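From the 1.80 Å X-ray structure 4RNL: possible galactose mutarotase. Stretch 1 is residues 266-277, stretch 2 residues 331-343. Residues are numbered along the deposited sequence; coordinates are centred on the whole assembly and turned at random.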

# COMPACT_ATOMS: atom_id res chain seq x y z
N SER A 266 -2.91 -3.94 -23.05
CA SER A 266 -3.97 -2.94 -22.94
C SER A 266 -3.42 -1.56 -23.21
O SER A 266 -4.16 -0.63 -23.57
CB SER A 266 -4.57 -2.96 -21.53
OG SER A 266 -3.63 -2.46 -20.59
N GLY A 267 -2.12 -1.42 -23.01
CA GLY A 267 -1.48 -0.12 -23.13
C GLY A 267 -1.55 0.76 -21.89
O GLY A 267 -1.06 1.89 -21.93
N ARG A 268 -2.14 0.27 -20.80
CA ARG A 268 -2.23 1.06 -19.58
C ARG A 268 -0.87 1.20 -18.91
O ARG A 268 -0.10 0.25 -18.83
CB ARG A 268 -3.23 0.46 -18.58
CG ARG A 268 -4.68 0.51 -19.07
CD ARG A 268 -5.67 0.31 -17.92
NE ARG A 268 -7.05 0.18 -18.41
CZ ARG A 268 -7.56 -0.93 -18.93
NH1 ARG A 268 -6.81 -2.03 -19.02
NH2 ARG A 268 -8.81 -0.96 -19.35
N ALA A 269 -0.58 2.41 -18.44
CA ALA A 269 0.69 2.70 -17.78
C ALA A 269 0.45 3.36 -16.44
O ALA A 269 -0.48 4.15 -16.29
CB ALA A 269 1.54 3.61 -18.66
N LEU A 270 1.31 3.05 -15.47
CA LEU A 270 1.29 3.69 -14.16
C LEU A 270 2.66 4.28 -13.87
O LEU A 270 3.68 3.61 -14.06
CB LEU A 270 0.98 2.66 -13.08
CG LEU A 270 1.20 3.10 -11.63
CD1 LEU A 270 0.15 4.13 -11.22
CD2 LEU A 270 1.14 1.89 -10.72
N ALA A 271 2.66 5.53 -13.44
CA ALA A 271 3.86 6.16 -12.88
C ALA A 271 3.58 6.39 -11.41
O ALA A 271 2.62 7.08 -11.05
CB ALA A 271 4.16 7.47 -13.59
N LEU A 272 4.42 5.80 -10.56
CA LEU A 272 4.24 5.88 -9.11
C LEU A 272 5.27 6.84 -8.55
O LEU A 272 6.48 6.62 -8.72
CB LEU A 272 4.46 4.48 -8.50
CG LEU A 272 4.13 4.30 -7.02
CD1 LEU A 272 2.66 4.58 -6.78
CD2 LEU A 272 4.47 2.90 -6.51
N ALA A 273 4.81 7.89 -7.88
CA ALA A 273 5.71 8.88 -7.28
C ALA A 273 5.55 8.86 -5.77
O ALA A 273 4.44 8.66 -5.27
CB ALA A 273 5.44 10.26 -7.84
N THR A 274 6.64 9.07 -5.04
CA THR A 274 6.57 9.00 -3.59
C THR A 274 7.66 9.79 -2.90
O THR A 274 8.69 10.11 -3.48
CB THR A 274 6.62 7.53 -3.09
OG1 THR A 274 6.28 7.47 -1.70
CG2 THR A 274 8.01 6.92 -3.30
N THR A 275 7.40 10.12 -1.63
CA THR A 275 8.38 10.73 -0.75
C THR A 275 9.21 9.65 -0.04
O THR A 275 10.26 9.94 0.54
CB THR A 275 7.68 11.55 0.33
OG1 THR A 275 6.68 10.73 0.95
CG2 THR A 275 7.00 12.78 -0.28
N GLU A 276 8.72 8.42 -0.07
CA GLU A 276 9.32 7.32 0.69
C GLU A 276 10.68 6.87 0.16
O GLU A 276 10.97 7.01 -1.03
CB GLU A 276 8.36 6.12 0.70
CG GLU A 276 7.09 6.36 1.50
CD GLU A 276 7.33 6.36 3.00
OE1 GLU A 276 8.24 5.65 3.46
OE2 GLU A 276 6.61 7.07 3.73
N PRO A 277 11.51 6.28 1.04
CA PRO A 277 12.83 5.78 0.63
C PRO A 277 12.80 4.33 0.12
O PRO A 277 13.80 3.84 -0.43
CB PRO A 277 13.61 5.82 1.94
CG PRO A 277 12.56 5.49 3.00
CD PRO A 277 11.32 6.20 2.51
N SER A 331 5.82 16.08 12.99
CA SER A 331 4.72 15.79 12.06
C SER A 331 5.18 14.77 11.04
O SER A 331 6.14 15.00 10.30
CB SER A 331 4.27 17.08 11.36
OG SER A 331 3.39 16.79 10.29
N TYR A 332 4.52 13.61 11.03
CA TYR A 332 4.81 12.57 10.04
C TYR A 332 4.02 12.91 8.79
O TYR A 332 2.84 13.25 8.88
CB TYR A 332 4.36 11.20 10.59
CG TYR A 332 4.38 10.06 9.59
CD1 TYR A 332 5.52 9.30 9.40
CD2 TYR A 332 3.24 9.72 8.87
CE1 TYR A 332 5.54 8.24 8.50
CE2 TYR A 332 3.26 8.67 7.96
CZ TYR A 332 4.41 7.93 7.79
OH TYR A 332 4.42 6.88 6.90
N ARG A 333 4.68 12.85 7.64
CA ARG A 333 3.99 13.07 6.37
C ARG A 333 4.56 12.16 5.30
O ARG A 333 5.77 12.09 5.10
CB ARG A 333 4.08 14.52 5.90
CG ARG A 333 3.32 14.79 4.58
CD ARG A 333 3.56 16.20 4.02
NE ARG A 333 2.65 16.51 2.92
CZ ARG A 333 2.88 16.20 1.65
NH1 ARG A 333 4.00 15.59 1.30
NH2 ARG A 333 1.98 16.50 0.72
N SER A 334 3.68 11.45 4.60
CA SER A 334 4.11 10.62 3.49
C SER A 334 3.15 10.85 2.34
O SER A 334 1.95 11.04 2.56
CB SER A 334 4.12 9.15 3.90
OG SER A 334 4.61 8.36 2.84
N GLU A 335 3.66 10.85 1.12
CA GLU A 335 2.80 11.13 -0.02
C GLU A 335 3.17 10.24 -1.19
O GLU A 335 4.34 10.14 -1.55
CB GLU A 335 2.90 12.61 -0.43
CG GLU A 335 2.15 12.93 -1.73
CD GLU A 335 2.29 14.39 -2.16
OE1 GLU A 335 3.09 15.12 -1.55
OE2 GLU A 335 1.59 14.81 -3.11
N THR A 336 2.16 9.59 -1.75
CA THR A 336 2.35 8.72 -2.90
C THR A 336 1.28 9.07 -3.95
O THR A 336 0.13 9.35 -3.61
CB THR A 336 2.30 7.23 -2.48
OG1 THR A 336 3.40 6.96 -1.58
CG2 THR A 336 2.43 6.32 -3.70
N VAL A 337 1.69 9.10 -5.21
CA VAL A 337 0.76 9.45 -6.29
C VAL A 337 0.78 8.34 -7.33
O VAL A 337 1.85 7.92 -7.77
CB VAL A 337 1.15 10.78 -6.98
CG1 VAL A 337 0.13 11.14 -8.05
CG2 VAL A 337 1.28 11.91 -5.96
N TYR A 338 -0.41 7.86 -7.69
CA TYR A 338 -0.54 6.86 -8.73
C TYR A 338 -1.06 7.57 -9.97
O TYR A 338 -2.24 7.92 -10.02
CB TYR A 338 -1.57 5.81 -8.31
CG TYR A 338 -1.21 4.99 -7.09
CD1 TYR A 338 -1.30 5.54 -5.81
CD2 TYR A 338 -0.82 3.67 -7.21
CE1 TYR A 338 -0.99 4.78 -4.68
CE2 TYR A 338 -0.51 2.90 -6.10
CZ TYR A 338 -0.60 3.47 -4.84
OH TYR A 338 -0.28 2.70 -3.74
N ALA A 339 -0.20 7.79 -10.96
CA ALA A 339 -0.60 8.52 -12.16
C ALA A 339 -0.77 7.56 -13.34
O ALA A 339 0.20 6.93 -13.79
CB ALA A 339 0.43 9.60 -12.50
N PHE A 340 -2.00 7.44 -13.83
CA PHE A 340 -2.31 6.51 -14.91
C PHE A 340 -2.32 7.23 -16.25
O PHE A 340 -2.71 8.39 -16.35
CB PHE A 340 -3.65 5.81 -14.67
CG PHE A 340 -3.66 4.90 -13.47
CD1 PHE A 340 -3.89 5.41 -12.20
CD2 PHE A 340 -3.39 3.54 -13.61
CE1 PHE A 340 -3.87 4.57 -11.08
CE2 PHE A 340 -3.37 2.71 -12.51
CZ PHE A 340 -3.61 3.22 -11.24
N SER A 341 -1.88 6.52 -17.29
CA SER A 341 -1.88 7.05 -18.65
C SER A 341 -1.88 5.86 -19.58
O SER A 341 -2.08 4.72 -19.14
CB SER A 341 -0.64 7.90 -18.89
OG SER A 341 0.54 7.13 -18.71
N VAL A 342 -1.63 6.10 -20.87
CA VAL A 342 -1.53 5.00 -21.83
C VAL A 342 -0.35 5.21 -22.74
O VAL A 342 0.14 6.33 -22.87
CB VAL A 342 -2.81 4.83 -22.69
CG1 VAL A 342 -4.00 4.48 -21.82
CG2 VAL A 342 -3.08 6.09 -23.49
N ARG A 343 0.12 4.12 -23.35
CA ARG A 343 1.15 4.17 -24.39
C ARG A 343 0.66 3.41 -25.62
O ARG A 343 -0.17 2.49 -25.52
CB ARG A 343 2.44 3.51 -23.93
CG ARG A 343 3.01 3.99 -22.63
CD ARG A 343 4.39 3.36 -22.42
NE ARG A 343 4.83 3.44 -21.03
CZ ARG A 343 5.76 2.65 -20.51
NH1 ARG A 343 6.35 1.74 -21.26
NH2 ARG A 343 6.10 2.77 -19.23
OXT ARG A 343 1.10 3.68 -26.74
O HOH W 1 4.73 3.63 -17.05
O HOH W 2 6.56 5.76 6.26

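Strand 268-274 runs antiparallel to the strand of stretch 2, their N-to-C directions 150° apart; the contact buries 878 Å² summed over both sides.

At the start of stretch 2, water 2 joins Tyr-332 to Glu-276: it accepts from Tyr-332 OH (2.5 Å) and donates to Glu-276 OE2 (2.8 Å). The same carboxylate oxygen, Glu-276 OE2, accepts a short hydrogen bond from Ser-334 OG at 2.5 Å. At Glu-335 a side chain stands in for backbone: Glu-335 N donates to Thr-275 OG1 (3.0 Å, 165°), while Thr-275 N returns a bond to Glu-335 O (3.1 Å, 147°). Thr-336 faces Thr-274 across the narrowest pairing, CA to CA 4.3 Å, and Thr-336 OG1 and Thr-274 OG1 hydrogen-bond at 2.9 Å.

From Val-337 the regular ladder takes over. Val-337 N reaches Ala-273 O at 2.8 Å and Ala-273 N reaches Val-337 O at 3.0 Å. Tyr-338 puts an aromatic ring on the other face: Leu-272 CD1 sits 3.7 Å from the Tyr-338 ring centroid, 15° off the normal, a CH-pi contact over the ring face. Leu-270 CD1 also packs against Tyr-338 CB at 3.8 Å.

The reciprocal pair recurs at Ala-339, where Ala-339 N to Ala-271 O and Ala-271 N to Ala-339 O both measure 2.9 Å, their angles of 167° and 173° indicating nearly straight bonds. The small CB atoms of Ala-339 and Ala-271 lie 4.4 Å apart. Phe-340 repeats the aromatic arrangement, with Leu-270 CD1 4.0 Å from the Phe-340 ring centroid, 13° off the normal, again a CH-pi contact over a ring face.

Ser-341 closes another pair: Ala-269 N to Ser-341 O is 2.8 Å, Ser-341 N to Ala-269 O 2.9 Å. Val-342 CA makes a CA-H...O contact with Gly-267 O at 3.1 Å, and Arg-343 N donates to Gly-267 O at 2.9 Å. An ideal CB on Gly-267 would clash with Arg-343 O at 2.9 Å.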